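Local atomic coordinates of epsin-2 (Saccharomyces cerevisiae, PDB entry 6ENR), a protein that binds membranes enriched in phosphatidylinositol 4,5-bisphosphate or 3,5-bisphosphate, the lipid-binding ENTH domain being the part described here, and is required for endocytosis and actin localization. Residues Ala43-Ser46 with Val50-Phe53; Asp57-Arg62 with Leu77-Tyr82; Leu63-Lys66 with Arg71-Ala74. All coordinates share one frame; numbering follows the deposited sequence.

Contact 1. Residues Ala43-Ser46 with Val50-Phe53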
ATOM      1  N   ALA A  43       0.221  -4.924  -9.818  1.00 16.10           N
ATOM      2  CA  ALA A  43      -1.169  -4.943 -10.095  1.00 15.46           C
ATOM      3  C   ALA A  43      -1.536  -6.065 -10.981  1.00 14.97           C
ATOM      4  O   ALA A  43      -2.481  -6.820 -10.660  1.00 14.74           O
ATOM      5  CB  ALA A  43      -1.642  -3.601 -10.679  1.00 16.78           C
ATOM      6  N   GLN A  44      -0.754  -6.289 -12.042  1.00 15.07           N
ATOM      7  CA  GLN A  44      -1.037  -7.427 -12.891  1.00 17.00           C
ATOM      8  C   GLN A  44      -0.958  -8.786 -12.197  1.00 16.43           C
ATOM      9  O   GLN A  44      -1.788  -9.701 -12.397  1.00 14.49           O
ATOM     10  CB  GLN A  44      -0.129  -7.450 -14.072  1.00 21.52           C
ATOM     11  CG  GLN A  44      -0.387  -6.337 -15.082  1.00 26.64           C
ATOM     12  CD  GLN A  44      -1.831  -5.819 -15.233  1.00 31.43           C
ATOM     13  OE1 GLN A  44      -2.800  -6.566 -15.580  1.00 36.63           O
ATOM     14  NE2 GLN A  44      -1.980  -4.495 -15.030  1.00 38.72           N
ATOM     15  N   ARG A  45       0.040  -8.903 -11.377  1.00 15.61           N
ATOM     16  CA  ARG A  45       0.268 -10.151 -10.646  1.00 16.32           C
ATOM     17  C   ARG A  45      -0.772 -10.437  -9.591  1.00 17.04           C
ATOM     18  O   ARG A  45      -1.018 -11.614  -9.218  1.00 13.91           O
ATOM     19  CB  ARG A  45       1.650 -10.127 -10.050  1.00 17.50           C
ATOM     20  CG  ARG A  45       2.745 -10.104 -11.096  1.00 19.44           C
ATOM     21  CD  ARG A  45       4.069 -10.288 -10.442  1.00 20.41           C
ATOM     22  NE  ARG A  45       5.217  -9.842 -11.205  1.00 20.99           N
ATOM     23  CZ  ARG A  45       6.460 -10.362 -11.097  1.00 23.78           C
ATOM     24  NH1 ARG A  45       6.738 -11.362 -10.269  1.00 19.80           N
ATOM     25  NH2 ARG A  45       7.444  -9.826 -11.830  1.00 25.10           N
ATOM     26  N   SER A  46      -1.410  -9.367  -9.086  1.00 16.88           N
ATOM     27  CA  SER A  46      -2.425  -9.490  -8.059  1.00 16.40           C
ATOM     28  C   SER A  46      -3.633 -10.309  -8.503  1.00 15.86           C
ATOM     29  O   SER A  46      -4.361 -10.815  -7.664  1.00 16.04           O
ATOM     30  CB  SER A  46      -2.854  -8.086  -7.586  1.00 16.82           C
ATOM     31  OG  SER A  46      -3.647  -7.434  -8.569  1.00 18.34           O
ATOM     32  N   VAL A  50      -1.681 -16.972  -6.031  1.00 13.88           N
ATOM     33  CA  VAL A  50      -0.442 -17.227  -5.359  1.00 13.73           C
ATOM     34  C   VAL A  50       0.358 -15.947  -5.267  1.00 14.53           C
ATOM     35  O   VAL A  50       0.822 -15.541  -4.223  1.00 13.72           O
ATOM     36  CB  VAL A  50       0.370 -18.308  -6.099  1.00 14.60           C
ATOM     37  CG1 VAL A  50       1.814 -18.418  -5.539  1.00 14.93           C
ATOM     38  CG2 VAL A  50      -0.369 -19.611  -5.946  1.00 14.63           C
ATOM     39  N   ASP A  51       0.460 -15.235  -6.377  1.00 13.88           N
ATOM     40  CA  ASP A  51       1.141 -13.917  -6.278  1.00 15.10           C
ATOM     41  C   ASP A  51       0.471 -12.990  -5.302  1.00 15.44           C
ATOM     42  O   ASP A  51       1.169 -12.245  -4.530  1.00 17.52           O
ATOM     43  CB  ASP A  51       1.190 -13.249  -7.643  1.00 14.84           C
ATOM     44  CG  ASP A  51       2.254 -13.866  -8.562  1.00 18.67           C
ATOM     45  OD1 ASP A  51       3.327 -14.351  -8.103  1.00 18.77           O
ATOM     46  OD2 ASP A  51       2.064 -13.790  -9.787  1.00 23.78           O
ATOM     47  N   PHE A  52      -0.835 -12.961  -5.364  1.00 14.46           N
ATOM     48  CA  PHE A  52      -1.642 -12.155  -4.397  1.00 15.05           C
ATOM     49  C   PHE A  52      -1.251 -12.472  -2.975  1.00 16.30           C
ATOM     50  O   PHE A  52      -0.997 -11.580  -2.137  1.00 16.75           O
ATOM     51  CB  PHE A  52      -3.118 -12.382  -4.625  1.00 15.66           C
ATOM     52  CG  PHE A  52      -4.011 -11.652  -3.624  1.00 17.53           C
ATOM     53  CD1 PHE A  52      -4.469 -10.353  -3.875  1.00 18.90           C
ATOM     54  CD2 PHE A  52      -4.465 -12.261  -2.459  1.00 21.65           C
ATOM     55  CE1 PHE A  52      -5.272  -9.658  -2.968  1.00 18.51           C
ATOM     56  CE2 PHE A  52      -5.295 -11.558  -1.558  1.00 19.09           C
ATOM     57  CZ  PHE A  52      -5.678 -10.259  -1.810  1.00 19.77           C
ATOM     58  N   PHE A  53      -1.188 -13.756  -2.644  1.00 18.39           N
ATOM     59  CA  PHE A  53      -0.778 -14.153  -1.309  1.00 18.81           C
ATOM     60  C   PHE A  53       0.570 -13.561  -0.916  1.00 17.06           C
ATOM     61  O   PHE A  53       0.800 -13.064   0.233  1.00 18.48           O
ATOM     62  CB  PHE A  53      -0.694 -15.689  -1.189  1.00 20.22           C
ATOM     63  CG  PHE A  53      -0.079 -16.150   0.122  1.00 21.15           C
ATOM     64  CD1 PHE A  53      -0.851 -16.234   1.259  1.00 23.18           C
ATOM     65  CD2 PHE A  53       1.302 -16.326   0.226  1.00 21.78           C
ATOM     66  CE1 PHE A  53      -0.285 -16.686   2.459  1.00 22.23           C
ATOM     67  CE2 PHE A  53       1.892 -16.710   1.440  1.00 21.01           C
ATOM     68  CZ  PHE A  53       1.095 -16.866   2.551  1.00 20.43           C
TER
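D51 lays its CB against the backbone carbonyl of R45, CB to O 3.2 Å, and turns its carboxylate back over the root of the arginine. OD2 lies 3.7 Å from R45 CB, with the aliphatic CG and CD slightly farther off. The D51 carboxylate and the R45 guanidinium do not pair directly, and the planes of the two groups are turned 50° apart. R45 places CG anti to its carbonyl carbon (chi1 -65°) and then extends to NE, which carries the guanidinium past the carboxylate. T19 bridges the two instead, its OG1 bonding to both R45 NH1 and D51 OD1, while R45 NE forms a salt bridge with D41. On the other flank the S46 carbonyl oxygen meets F52 CB at 3.6 Å and approaches the ring obliquely; the F52 side chain packs on C91 and W94 of helix 89-97. The contact lies at the short turn between helix 36-45 and helix 49-63 of the ENTH domain. No hydrogen bond joins the segments directly; D48 OD2, in the turn, takes the backbone N of D51. The opposite charges, 5.0 Å apart at R45 NH1 and D51 OD1, probably add a weak long-range attraction.

Contact 2. Residues Asp57-Arg62 with Leu77-Tyr82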
ATOM      1  N   ASP A  57       1.039 -10.606   1.821  1.00 18.24           N
ATOM      2  CA  ASP A  57       1.823 -11.036   2.986  1.00 20.53           C
ATOM      3  C   ASP A  57       2.880  -9.990   3.342  1.00 21.83           C
ATOM      4  O   ASP A  57       3.050  -9.602   4.550  1.00 19.79           O
ATOM      5  CB  ASP A  57       2.478 -12.370   2.748  1.00 22.42           C
ATOM      6  CG  ASP A  57       3.003 -13.020   4.029  1.00 25.63           C
ATOM      7  OD1 ASP A  57       2.260 -13.177   5.024  1.00 30.36           O
ATOM      8  OD2 ASP A  57       4.132 -13.412   3.993  1.00 28.45           O
ATOM      9  N   MET A  58       3.622  -9.564   2.331  1.00 17.63           N
ATOM     10  CA  MET A  58       4.650  -8.571   2.526  1.00 21.06           C
ATOM     11  C   MET A  58       4.095  -7.220   2.869  1.00 19.53           C
ATOM     12  O   MET A  58       4.673  -6.478   3.720  1.00 19.59           O
ATOM     13  CB  MET A  58       5.532  -8.419   1.275  1.00 24.02           C
ATOM     14  CG  MET A  58       6.673  -7.405   1.435  1.00 28.83           C
ATOM     15  SD  MET A  58       7.713  -7.662   2.900  1.00 42.05           S
ATOM     16  CE  MET A  58       8.311  -9.293   2.429  1.00 40.87           C
ATOM     17  N   LEU A  59       3.022  -6.837   2.192  1.00 16.06           N
ATOM     18  CA  LEU A  59       2.394  -5.564   2.530  1.00 16.29           C
ATOM     19  C   LEU A  59       1.830  -5.534   3.954  1.00 16.62           C
ATOM     20  O   LEU A  59       1.950  -4.531   4.676  1.00 18.03           O
ATOM     21  CB  LEU A  59       1.356  -5.179   1.516  1.00 15.77           C
ATOM     22  CG  LEU A  59       1.783  -4.941   0.085  1.00 15.49           C
ATOM     23  CD1 LEU A  59       0.593  -4.682  -0.824  1.00 15.89           C
ATOM     24  CD2 LEU A  59       2.756  -3.756   0.043  1.00 16.17           C
ATOM     25  N   ASP A  60       1.256  -6.647   4.389  1.00 18.57           N
ATOM     26  CA  ASP A  60       0.772  -6.723   5.778  1.00 18.35           C
ATOM     27  C   ASP A  60       1.909  -6.492   6.742  1.00 18.27           C
ATOM     28  O   ASP A  60       1.756  -5.719   7.692  1.00 17.68           O
ATOM     29  CB  ASP A  60       0.145  -8.111   5.966  1.00 21.24           C
ATOM     30  CG  ASP A  60      -0.715  -8.253   7.224  1.00 26.13           C
ATOM     31  OD1 ASP A  60      -1.083  -7.257   7.873  1.00 26.53           O
ATOM     32  OD2 ASP A  60      -0.986  -9.463   7.541  1.00 26.61           O
ATOM     33  N   LYS A  61       3.056  -7.170   6.542  1.00 19.59           N
ATOM     34  CA  LYS A  61       4.236  -6.993   7.407  1.00 19.69           C
ATOM     35  C   LYS A  61       4.767  -5.570   7.471  1.00 19.52           C
ATOM     36  O   LYS A  61       4.995  -5.009   8.566  1.00 19.99           O
ATOM     37  CB  LYS A  61       5.385  -7.956   7.009  1.00 23.71           C
ATOM     38  CG  LYS A  61       5.040  -9.430   7.163  1.00 30.94           C
ATOM     39  CD  LYS A  61       6.036 -10.317   6.385  1.00 33.16           C
ATOM     40  CE  LYS A  61       6.142 -11.716   6.937  1.00 40.17           C
ATOM     41  NZ  LYS A  61       4.846 -12.440   7.000  1.00 40.09           N
ATOM     42  N   ARG A  62       4.870  -4.951   6.310  1.00 17.30           N
ATOM     43  CA  ARG A  62       5.363  -3.636   6.184  1.00 18.00           C
ATOM     44  C   ARG A  62       4.432  -2.554   6.628  1.00 18.20           C
ATOM     45  O   ARG A  62       4.897  -1.545   7.195  1.00 18.31           O
ATOM     46  CB  ARG A  62       5.923  -3.446   4.748  1.00 18.71           C
ATOM     47  CG  ARG A  62       7.251  -4.129   4.728  1.00 20.48           C
ATOM     48  CD  ARG A  62       8.169  -4.062   3.564  1.00 23.30           C
ATOM     49  NE  ARG A  62       9.354  -4.883   3.849  1.00 24.29           N
ATOM     50  CZ  ARG A  62      10.390  -5.033   3.038  1.00 25.95           C
ATOM     51  NH1 ARG A  62      10.442  -4.414   1.856  1.00 25.30           N
ATOM     52  NH2 ARG A  62      11.395  -5.814   3.410  1.00 25.24           N
ATOM     53  N   LEU A  77       1.809   1.718   1.709  1.00 16.71           N
ATOM     54  CA  LEU A  77       0.609   2.484   1.447  1.00 17.42           C
ATOM     55  C   LEU A  77       0.487   2.906   0.014  1.00 17.05           C
ATOM     56  O   LEU A  77      -0.644   2.869  -0.523  1.00 15.36           O
ATOM     57  CB  LEU A  77       0.455   3.722   2.335  1.00 20.20           C
ATOM     58  CG  LEU A  77      -0.121   3.515   3.729  1.00 20.78           C
ATOM     59  CD1 LEU A  77      -0.107   4.825   4.452  1.00 20.91           C
ATOM     60  CD2 LEU A  77      -1.533   2.990   3.650  1.00 21.46           C
ATOM     61  N   THR A  78       1.594   3.344  -0.603  1.00 17.07           N
ATOM     62  CA  THR A  78       1.550   3.718  -2.033  1.00 16.52           C
ATOM     63  C   THR A  78       1.117   2.523  -2.880  1.00 14.99           C
ATOM     64  O   THR A  78       0.292   2.661  -3.850  1.00 16.07           O
ATOM     65  CB  THR A  78       2.916   4.239  -2.517  1.00 20.00           C
ATOM     66  OG1 THR A  78       3.283   5.374  -1.697  1.00 20.54           O
ATOM     67  CG2 THR A  78       2.842   4.707  -4.008  1.00 20.25           C
ATOM     68  N   VAL A  79       1.733   1.361  -2.587  1.00 13.37           N
ATOM     69  CA  VAL A  79       1.380   0.088  -3.290  1.00 13.60           C
ATOM     70  C   VAL A  79      -0.065  -0.218  -3.090  1.00 13.13           C
ATOM     71  O   VAL A  79      -0.770  -0.570  -4.022  1.00 13.06           O
ATOM     72  CB  VAL A  79       2.334  -1.109  -2.888  1.00 14.64           C
ATOM     73  CG1 VAL A  79       1.832  -2.410  -3.442  1.00 15.25           C
ATOM     74  CG2 VAL A  79       3.753  -0.863  -3.277  1.00 14.28           C
ATOM     75  N   LEU A  80      -0.567  -0.067  -1.848  1.00 13.18           N
ATOM     76  CA  LEU A  80      -1.930  -0.438  -1.598  1.00 17.21           C
ATOM     77  C   LEU A  80      -2.914   0.490  -2.381  1.00 16.76           C
ATOM     78  O   LEU A  80      -3.881   0.037  -3.000  1.00 15.60           O
ATOM     79  CB  LEU A  80      -2.133  -0.425  -0.099  1.00 17.46           C
ATOM     80  CG  LEU A  80      -3.183  -1.245   0.549  1.00 20.68           C
ATOM     81  CD1 LEU A  80      -3.183  -2.685   0.061  1.00 19.32           C
ATOM     82  CD2 LEU A  80      -3.049  -1.102   2.063  1.00 19.41           C
ATOM     83  N   ASP A  81      -2.592   1.772  -2.342  1.00 17.17           N
ATOM     84  CA  ASP A  81      -3.351   2.783  -3.005  1.00 18.39           C
ATOM     85  C   ASP A  81      -3.466   2.443  -4.495  1.00 16.27           C
ATOM     86  O   ASP A  81      -4.547   2.601  -5.072  1.00 17.82           O
ATOM     87  CB  ASP A  81      -2.664   4.170  -2.835  1.00 20.12           C
ATOM     88  CG  ASP A  81      -3.630   5.348  -2.941  1.00 22.05           C
ATOM     89  OD1 ASP A  81      -4.785   5.207  -2.528  1.00 22.58           O
ATOM     90  OD2 ASP A  81      -3.236   6.445  -3.395  1.00 27.99           O
ATOM     91  N   TYR A  82      -2.378   1.969  -5.115  1.00 14.54           N
ATOM     92  CA  TYR A  82      -2.367   1.595  -6.525  1.00 14.12           C
ATOM     93  C   TYR A  82      -3.187   0.315  -6.744  1.00 16.03           C
ATOM     94  O   TYR A  82      -4.033   0.260  -7.605  1.00 14.81           O
ATOM     95  CB  TYR A  82      -0.928   1.414  -7.043  1.00 14.91           C
ATOM     96  CG  TYR A  82      -0.834   1.323  -8.532  1.00 15.75           C
ATOM     97  CD1 TYR A  82      -0.679   2.489  -9.308  1.00 17.11           C
ATOM     98  CD2 TYR A  82      -0.880   0.111  -9.180  1.00 14.28           C
ATOM     99  CE1 TYR A  82      -0.583   2.422 -10.713  1.00 18.01           C
ATOM    100  CE2 TYR A  82      -0.844   0.040 -10.552  1.00 16.39           C
ATOM    101  CZ  TYR A  82      -0.690   1.234 -11.303  1.00 16.71           C
ATOM    102  OH  TYR A  82      -0.661   1.142 -12.624  1.00 17.79           O
TER
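L59 and V79 make the tight part of this contact. L59 sets CG anti to its carbonyl carbon (chi1 -62°), and both of its methyls reach a single branch of the valine: CD1 approaches V79 CG1 at 3.7 Å, while CD2 comes to 3.8 Å from that same CG1 and also lies against V79 CB. The valine methyl is thus received by the fork of the leucine, the two side chains crossing at a slant. L80 is a looser neighbour, its CD1 4.4 Å from L59 CD1. All three residues are buried, and the contact is entirely apolar, without a hydrogen bond between the segments. It joins helix 49-63 to helix 70-86 close to the centre of the ENTH domain, an all-helical fold whose successive helices wind into a right-handed superhelix. The nearest CA atoms, of L59 and L80, are 7.9 Å apart, so side chains and not backbones meet. Neighbouring helices add to the core: L39 of helix 36-45 touches V79, and W94 and C95 of helix 89-97 touch L80. The other side of helix 49-63 is polar and more exposed. There K61 folds back one turn to D57, where NZ lies 3.2 Å from OD2 in a salt bridge whose hydrogen bonds to both carboxylate oxygens are weak. On another flank M58 SD lies 3.3 Å above the plane of the R62 guanidinium, offset toward the rim, and R62 NH1 is bonded to T27 OG1. On helix 70-86, Y82 turns to helix 36-45 instead, packing on I36, L39 and A43.

Contact 3. Residues Leu63-Lys66 with Arg71-Ala74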
ATOM      1  N   LEU A  63       3.129  -2.753   6.456  1.00 18.56           N
ATOM      2  CA  LEU A  63       2.170  -1.768   7.004  1.00 18.41           C
ATOM      3  C   LEU A  63       2.153  -1.744   8.519  1.00 20.73           C
ATOM      4  O   LEU A  63       1.688  -0.789   9.110  1.00 21.47           O
ATOM      5  CB  LEU A  63       0.779  -2.037   6.498  1.00 19.12           C
ATOM      6  CG  LEU A  63       0.573  -1.718   5.017  1.00 19.99           C
ATOM      7  CD1 LEU A  63      -0.700  -2.357   4.523  1.00 21.57           C
ATOM      8  CD2 LEU A  63       0.463  -0.240   4.727  1.00 21.95           C
ATOM      9  N   ASN A  64       2.560  -2.849   9.133  1.00 22.27           N
ATOM     10  CA  ASN A  64       2.599  -2.964  10.563  1.00 22.96           C
ATOM     11  C   ASN A  64       3.895  -2.450  11.171  1.00 25.65           C
ATOM     12  O   ASN A  64       4.072  -2.537  12.415  1.00 28.14           O
ATOM     13  CB  ASN A  64       2.299  -4.417  10.990  1.00 24.65           C
ATOM     14  CG  ASN A  64       0.817  -4.732  10.984  1.00 26.77           C
ATOM     15  OD1 ASN A  64       0.116  -4.296  11.895  1.00 26.83           O
ATOM     16  ND2 ASN A  64       0.300  -5.360   9.905  1.00 30.81           N
ATOM     17  N   ASP A  65       4.805  -1.875  10.357  1.00 23.09           N
ATOM     18  CA  ASP A  65       6.054  -1.389  10.913  1.00 24.89           C
ATOM     19  C   ASP A  65       5.909   0.013  11.551  1.00 24.14           C
ATOM     20  O   ASP A  65       4.887   0.666  11.463  1.00 23.70           O
ATOM     21  CB  ASP A  65       7.155  -1.377   9.871  1.00 28.01           C
ATOM     22  CG  ASP A  65       8.354  -2.113  10.321  1.00 33.01           C
ATOM     23  OD1 ASP A  65       8.919  -1.761  11.410  1.00 28.60           O
ATOM     24  OD2 ASP A  65       8.714  -3.027   9.585  1.00 36.02           O
ATOM     25  N   LYS A  66       6.910   0.410  12.307  1.00 24.30           N
ATOM     26  CA  LYS A  66       6.825   1.672  13.072  1.00 30.81           C
ATOM     27  C   LYS A  66       8.145   2.391  13.145  1.00 27.33           C
ATOM     28  O   LYS A  66       9.170   1.875  12.637  1.00 30.51           O
ATOM     29  CB  LYS A  66       6.276   1.418  14.490  1.00 35.21           C
ATOM     30  CG  LYS A  66       6.329  -0.028  14.970  1.00 38.23           C
ATOM     31  CD  LYS A  66       5.457  -0.199  16.203  1.00 49.60           C
ATOM     32  CE  LYS A  66       3.988  -0.427  15.871  1.00 56.59           C
ATOM     33  NZ  LYS A  66       3.248  -0.753  17.131  1.00 63.43           N
ATOM     34  N   ARG A  71       9.532   4.312   6.343  1.00 19.27           N
ATOM     35  CA  ARG A  71       9.491   4.221   4.868  1.00 18.68           C
ATOM     36  C   ARG A  71       8.812   2.913   4.392  1.00 17.93           C
ATOM     37  O   ARG A  71       8.188   2.934   3.305  1.00 20.61           O
ATOM     38  CB  ARG A  71      10.889   4.321   4.280  1.00 19.28           C
ATOM     39  CG  ARG A  71      11.537   5.695   4.426  1.00 22.26           C
ATOM     40  CD  ARG A  71      12.958   5.698   3.924  1.00 20.73           C
ATOM     41  NE  ARG A  71      13.650   6.938   4.189  1.00 24.69           N
ATOM     42  CZ  ARG A  71      14.222   7.303   5.330  1.00 26.65           C
ATOM     43  NH1 ARG A  71      14.179   6.559   6.445  1.00 27.54           N
ATOM     44  NH2 ARG A  71      14.809   8.495   5.383  1.00 26.17           N
ATOM     45  N   HIS A  72       8.908   1.816   5.153  1.00 17.52           N
ATOM     46  CA  HIS A  72       8.182   0.582   4.799  1.00 18.02           C
ATOM     47  C   HIS A  72       6.664   0.818   4.714  1.00 18.46           C
ATOM     48  O   HIS A  72       5.931   0.303   3.837  1.00 17.66           O
ATOM     49  CB  HIS A  72       8.411  -0.475   5.847  1.00 19.11           C
ATOM     50  CG  HIS A  72       9.727  -1.156   5.740  1.00 21.32           C
ATOM     51  ND1 HIS A  72      10.232  -1.926   6.750  1.00 23.68           N
ATOM     52  CD2 HIS A  72      10.611  -1.232   4.722  1.00 21.61           C
ATOM     53  CE1 HIS A  72      11.398  -2.434   6.376  1.00 27.33           C
ATOM     54  NE2 HIS A  72      11.639  -2.043   5.138  1.00 28.35           N
ATOM     55  N   VAL A  73       6.192   1.560   5.700  1.00 17.03           N
ATOM     56  CA  VAL A  73       4.783   1.965   5.746  1.00 15.17           C
ATOM     57  C   VAL A  73       4.344   2.839   4.609  1.00 14.89           C
ATOM     58  O   VAL A  73       3.330   2.537   3.967  1.00 17.56           O
ATOM     59  CB  VAL A  73       4.504   2.650   7.077  1.00 15.34           C
ATOM     60  CG1 VAL A  73       3.015   2.945   7.208  1.00 14.76           C
ATOM     61  CG2 VAL A  73       5.059   1.810   8.218  1.00 14.86           C
ATOM     62  N   ALA A  74       5.053   3.929   4.410  1.00 14.57           N
ATOM     63  CA  ALA A  74       4.722   4.901   3.379  1.00 15.94           C
ATOM     64  C   ALA A  74       4.647   4.250   2.037  1.00 15.66           C
ATOM     65  O   ALA A  74       3.697   4.405   1.298  1.00 16.05           O
ATOM     66  CB  ALA A  74       5.744   5.981   3.385  1.00 15.92           C
TER
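Residues 63-66 follow an irregular path beside helix 70-86, coming nearest to it at L63 and V73, whose CA atoms are 4.7 Å apart. D65 faces that helix and meets it through its carboxylate, at H72, and through its backbone O, at V73. Carboxylate OD2 lies at the edge of the H72 ring, in the ring plane, and accepts a weak hydrogen bond from ND1 at 3.4 Å; the N-H points almost straight at the oxygen (166°), so length and not direction makes the bond weak. Carboxylate and imidazole planes are turned 53° apart. The other oxygen, OD1, takes the backbone N of K66 at 3.1 Å through its anti lone pair, a bond internal to the loop that helps fix the carboxylate. This is the loop connecting helices 49-63 and 70-86 of the ENTH domain; L63 is buried at its start, while K66 further along is exposed. V73 puts CG2 anti to its carbonyl carbon (chi1 -174° for CG1), where that methyl packs 3.4 Å from the backbone O of D65. L63 starts out pointing away from helix 70-86, yet its end bends nearer and CD2 reaches the V73 O at 4.1 Å. L105 of helix 99-105 touches both L63 and V73, and I122 of helix 120-134 adds a further apolar neighbour to V73.

Overall arrangement
The three contacts follow the chain from helix 36-45 through helix 49-63 to helix 70-86, all within the one ENTH domain. Contact 1 closes before contact 2 opens; contact 3 is nested inside the loop that contact 2 closes. Contact 2 lies about 3 Å from the centre of the chain and touches both others: Y82 packs on A43 of contact 1, and the L80 side chain and the backbone of L77 pack on L63 of contact 3. Its centre is about 12 Å from that of contact 1 and 9 Å from that of contact 3; the centres of contacts 1 and 3 are about 20 Å apart, their nearest atoms about 11 Å. Two interhelical turns thus flank an apolar core.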